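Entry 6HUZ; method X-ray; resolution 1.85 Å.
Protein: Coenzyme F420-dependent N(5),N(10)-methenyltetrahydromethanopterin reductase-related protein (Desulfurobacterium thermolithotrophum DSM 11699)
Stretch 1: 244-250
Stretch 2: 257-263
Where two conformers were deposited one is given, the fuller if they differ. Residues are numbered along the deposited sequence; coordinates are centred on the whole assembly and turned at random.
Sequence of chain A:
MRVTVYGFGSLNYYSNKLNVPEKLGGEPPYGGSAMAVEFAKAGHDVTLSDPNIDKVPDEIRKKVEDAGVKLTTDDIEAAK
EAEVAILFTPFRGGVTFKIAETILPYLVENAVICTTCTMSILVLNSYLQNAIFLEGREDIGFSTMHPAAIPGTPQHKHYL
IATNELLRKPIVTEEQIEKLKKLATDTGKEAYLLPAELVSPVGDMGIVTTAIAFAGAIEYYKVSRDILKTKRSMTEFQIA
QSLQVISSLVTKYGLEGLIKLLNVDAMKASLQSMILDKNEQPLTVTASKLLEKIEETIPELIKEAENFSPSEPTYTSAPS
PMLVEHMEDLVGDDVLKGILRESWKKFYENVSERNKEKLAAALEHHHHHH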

ATOM      1  N   GLN A 244       1.563   0.611  -3.779  1.00 24.76           N
ATOM      2  CA  GLN A 244       1.144  -0.200  -4.935  1.00 24.13           C
ATOM      3  C   GLN A 244       2.128  -1.372  -5.054  1.00 27.45           C
ATOM      4  O   GLN A 244       1.719  -2.496  -5.269  1.00 24.08           O
ATOM      5  CB  GLN A 244       1.224   0.626  -6.225  1.00 26.53           C
ATOM      6  CG  GLN A 244       0.735  -0.061  -7.496  1.00 28.31           C
ATOM      7  CD  GLN A 244      -0.686  -0.561  -7.398  1.00 27.80           C
ATOM      8  OE1 GLN A 244      -1.657   0.176  -7.620  1.00 30.52           O
ATOM      9  NE2 GLN A 244      -0.840  -1.823  -7.061  1.00 25.21           N
ATOM     10  N   VAL A 245       3.442  -1.097  -4.938  1.00 21.34           N
ATOM     11  CA  VAL A 245       4.446  -2.154  -5.054  1.00 21.29           C
ATOM     12  C   VAL A 245       4.257  -3.253  -4.004  1.00 25.42           C
ATOM     13  O   VAL A 245       4.269  -4.439  -4.351  1.00 23.86           O
ATOM     14  CB  VAL A 245       5.875  -1.568  -5.034  1.00 26.27           C
ATOM     15  CG1 VAL A 245       6.922  -2.645  -4.771  1.00 25.28           C
ATOM     16  CG2 VAL A 245       6.163  -0.849  -6.344  1.00 28.55           C
ATOM     17  N   ILE A 246       4.111  -2.877  -2.731  1.00 26.10           N
ATOM     18  CA  ILE A 246       3.930  -3.881  -1.681  1.00 27.97           C
ATOM     19  C   ILE A 246       2.665  -4.663  -1.964  1.00 23.73           C
ATOM     20  O   ILE A 246       2.704  -5.871  -1.926  1.00 24.62           O
ATOM     21  CB  ILE A 246       3.875  -3.273  -0.250  1.00 29.41           C
ATOM     22  CG1 ILE A 246       5.272  -2.652   0.107  1.00 29.28           C
ATOM     23  CG2 ILE A 246       3.471  -4.364   0.784  1.00 23.34           C
ATOM     24  CD1 ILE A 246       5.200  -1.746   1.323  1.00 25.90           C
ATOM     25  N   SER A 247       1.553  -3.984  -2.243  1.00 21.99           N
ATOM     26  CA  SER A 247       0.266  -4.663  -2.528  1.00 22.04           C
ATOM     27  C   SER A 247       0.420  -5.666  -3.710  1.00 26.89           C
ATOM     28  O   SER A 247      -0.037  -6.805  -3.613  1.00 24.12           O
ATOM     29  CB  SER A 247      -0.802  -3.625  -2.905  1.00 16.39           C
ATOM     30  OG  SER A 247      -2.051  -4.293  -3.001  1.00 23.18           O
ATOM     31  N   SER A 248       1.063  -5.231  -4.826  1.00 23.27           N
ATOM     32  CA  SER A 248       1.249  -6.084  -6.010  1.00 22.94           C
ATOM     33  C   SER A 248       2.062  -7.338  -5.676  1.00 26.82           C
ATOM     34  O   SER A 248       1.755  -8.440  -6.156  1.00 24.87           O
ATOM     35  CB  SER A 248       1.983  -5.321  -7.133  1.00 23.41           C
ATOM     36  OG  SER A 248       1.175  -4.223  -7.550  1.00 24.05           O
ATOM     37  N   LEU A 249       3.104  -7.162  -4.851  1.00 26.98           N
ATOM     38  CA  LEU A 249       3.986  -8.268  -4.463  1.00 26.46           C
ATOM     39  C   LEU A 249       3.257  -9.308  -3.617  1.00 22.97           C
ATOM     40  O   LEU A 249       3.414 -10.517  -3.867  1.00 24.02           O
ATOM     41  CB  LEU A 249       5.235  -7.733  -3.749  1.00 23.71           C
ATOM     42  CG  LEU A 249       6.249  -7.066  -4.664  1.00 24.94           C
ATOM     43  CD1 LEU A 249       7.271  -6.244  -3.842  1.00 25.93           C
ATOM     44  CD2 LEU A 249       6.934  -8.077  -5.576  1.00 24.59           C
ATOM     45  N   VAL A 250       2.486  -8.864  -2.637  1.00 23.71           N
ATOM     46  CA  VAL A 250       1.688  -9.767  -1.778  1.00 22.24           C
ATOM     47  C   VAL A 250       0.621 -10.466  -2.657  1.00 24.82           C
ATOM     48  O   VAL A 250       0.466 -11.674  -2.570  1.00 24.62           O
ATOM     49  CB  VAL A 250       1.025  -9.031  -0.575  1.00 27.21           C
ATOM     50  CG1 VAL A 250       0.066  -9.976   0.178  1.00 23.78           C
ATOM     51  CG2 VAL A 250       2.085  -8.471   0.371  1.00 24.67           C
ATOM     52  N   GLY A 257       7.138 -13.886  -1.152  1.00 25.81           N
ATOM     53  CA  GLY A 257       7.672 -13.212  -2.320  1.00 23.16           C
ATOM     54  C   GLY A 257       8.003 -11.767  -1.978  1.00 28.80           C
ATOM     55  O   GLY A 257       9.052 -11.264  -2.353  1.00 31.93           O
ATOM     56  N   LEU A 258       7.120 -11.113  -1.237  1.00 26.81           N
ATOM     57  CA  LEU A 258       7.291  -9.735  -0.791  1.00 25.31           C
ATOM     58  C   LEU A 258       8.604  -9.589  -0.047  1.00 31.26           C
ATOM     59  O   LEU A 258       9.373  -8.664  -0.315  1.00 28.31           O
ATOM     60  CB  LEU A 258       6.142  -9.366   0.170  1.00 24.72           C
ATOM     61  CG  LEU A 258       6.323  -8.011   0.843  1.00 26.49           C
ATOM     62  CD1 LEU A 258       6.165  -6.876  -0.154  1.00 24.89           C
ATOM     63  CD2 LEU A 258       5.345  -7.852   1.979  1.00 25.56           C
ATOM     64  N   ILE A 259       8.847 -10.499   0.901  1.00 29.37           N
ATOM     65  CA  ILE A 259      10.060 -10.472   1.714  1.00 28.69           C
ATOM     66  C   ILE A 259      11.319 -10.724   0.854  1.00 36.37           C
ATOM     67  O   ILE A 259      12.283  -9.978   0.974  1.00 33.98           O
ATOM     68  CB  ILE A 259       9.955 -11.483   2.881  1.00 31.26           C
ATOM     69  CG1 ILE A 259       8.868 -11.043   3.907  1.00 29.69           C
ATOM     70  CG2 ILE A 259      11.312 -11.667   3.563  1.00 31.25           C
ATOM     71  CD1 ILE A 259       8.311 -12.216   4.791  1.00 37.88           C
ATOM     72  N   LYS A 260      11.312 -11.760  -0.005  1.00 31.08           N
ATOM     73  CA  LYS A 260      12.478 -12.060  -0.839  0.50 29.63           C
ATOM     74  C   LYS A 260      12.777 -10.967  -1.859  1.00 34.06           C
ATOM     75  O   LYS A 260      13.941 -10.620  -2.078  1.00 30.47           O
ATOM     76  CB  LYS A 260      12.267 -13.378  -1.594  0.50 31.51           C
ATOM     77  CG  LYS A 260      13.449 -13.789  -2.478  0.50 33.17           C
ATOM     78  CD  LYS A 260      14.686 -14.099  -1.655  0.50 42.45           C
ATOM     79  CE  LYS A 260      15.636 -15.035  -2.366  0.50 52.81           C
ATOM     80  NZ  LYS A 260      15.057 -16.394  -2.570  0.50 46.45           N
ATOM     81  N   LEU A 261      11.759 -10.452  -2.511  1.00 30.13           N
ATOM     82  CA  LEU A 261      12.019  -9.432  -3.521  1.00 29.44           C
ATOM     83  C   LEU A 261      12.372  -8.044  -2.983  1.00 29.13           C
ATOM     84  O   LEU A 261      13.246  -7.419  -3.559  1.00 30.21           O
ATOM     85  CB  LEU A 261      10.856  -9.380  -4.500  1.00 28.56           C
ATOM     86  CG  LEU A 261      10.672 -10.713  -5.268  1.00 28.40           C
ATOM     87  CD1 LEU A 261       9.270 -10.812  -5.852  1.00 27.83           C
ATOM     88  CD2 LEU A 261      11.742 -10.876  -6.344  1.00 25.58           C
ATOM     89  N   LEU A 262      11.744  -7.545  -1.906  1.00 28.18           N
ATOM     90  CA  LEU A 262      12.116  -6.196  -1.440  1.00 29.03           C
ATOM     91  C   LEU A 262      13.509  -6.154  -0.787  1.00 35.44           C
ATOM     92  O   LEU A 262      14.226  -5.142  -0.905  1.00 34.40           O
ATOM     93  CB  LEU A 262      11.077  -5.639  -0.449  1.00 29.05           C
ATOM     94  CG  LEU A 262       9.771  -5.155  -1.037  1.00 31.11           C
ATOM     95  CD1 LEU A 262       8.818  -4.707   0.071  1.00 28.35           C
ATOM     96  CD2 LEU A 262      10.013  -3.994  -1.999  1.00 33.00           C
ATOM     97  N   ASN A 263      13.883  -7.245  -0.092  1.00 33.93           N
ATOM     98  CA  ASN A 263      15.159  -7.382   0.626  1.00 29.11           C
ATOM     99  C   ASN A 263      15.108  -6.551   1.927  1.00 31.42           C
ATOM    100  O   ASN A 263      15.259  -5.316   1.929  1.00 28.93           O
ATOM    101  CB  ASN A 263      16.394  -7.048  -0.246  1.00 23.96           C
ATOM    102  CG  ASN A 263      17.696  -7.466   0.430  1.00 31.70           C
ATOM    103  OD1 ASN A 263      17.865  -7.303   1.641  1.00 29.30           O
ATOM    104  ND2 ASN A 263      18.654  -8.008  -0.312  1.00 31.25           N
TER

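Two helices meet here at 127° between their N-to-C directions, their axes 9.1 Å apart at closest approach, and no hydrogen bond crosses between them. The contact is apolar packing, burying 312 Å² in all, and its logic is one of interlocking branches.

Leu249 is the main bump on the first helix. Its CA-to-CB bond points toward the second helix, and its forked end enters the space between Leu258, Leu261 and Leu262: Leu249 CD2 lies 3.6 Å from Leu261 CD1, while Leu249 CD1 lies 3.9 Å from Leu262 CG. The m, t rotamer orients the fork so that one methyl faces Leu261 and the other Leu262.

Leu258 answers in the other direction. Its CB leaves sideways, but the t, p rotamer brings the tip across into a hollow lined by Ile246, Leu249 and Val250. There Leu258 CD1 sits 3.8 Å from both Ile246 CG2 and Leu249 CB, and Leu258 CD2 sits 3.7 Å from Val250 CG2. The beta-branched residues thus serve as walls, set sideways, for the leucine tip to fill.

Leu262 extends the seam by one turn, its CD1 4.1 Å from Ile246 CG1. Gly257 adds no side chain near the closest backbone pairing, Leu249 CA to Leu258 CA at 5.2 Å. The CA-to-CB bond of Ser247 points away, and Ser247 makes no contact here.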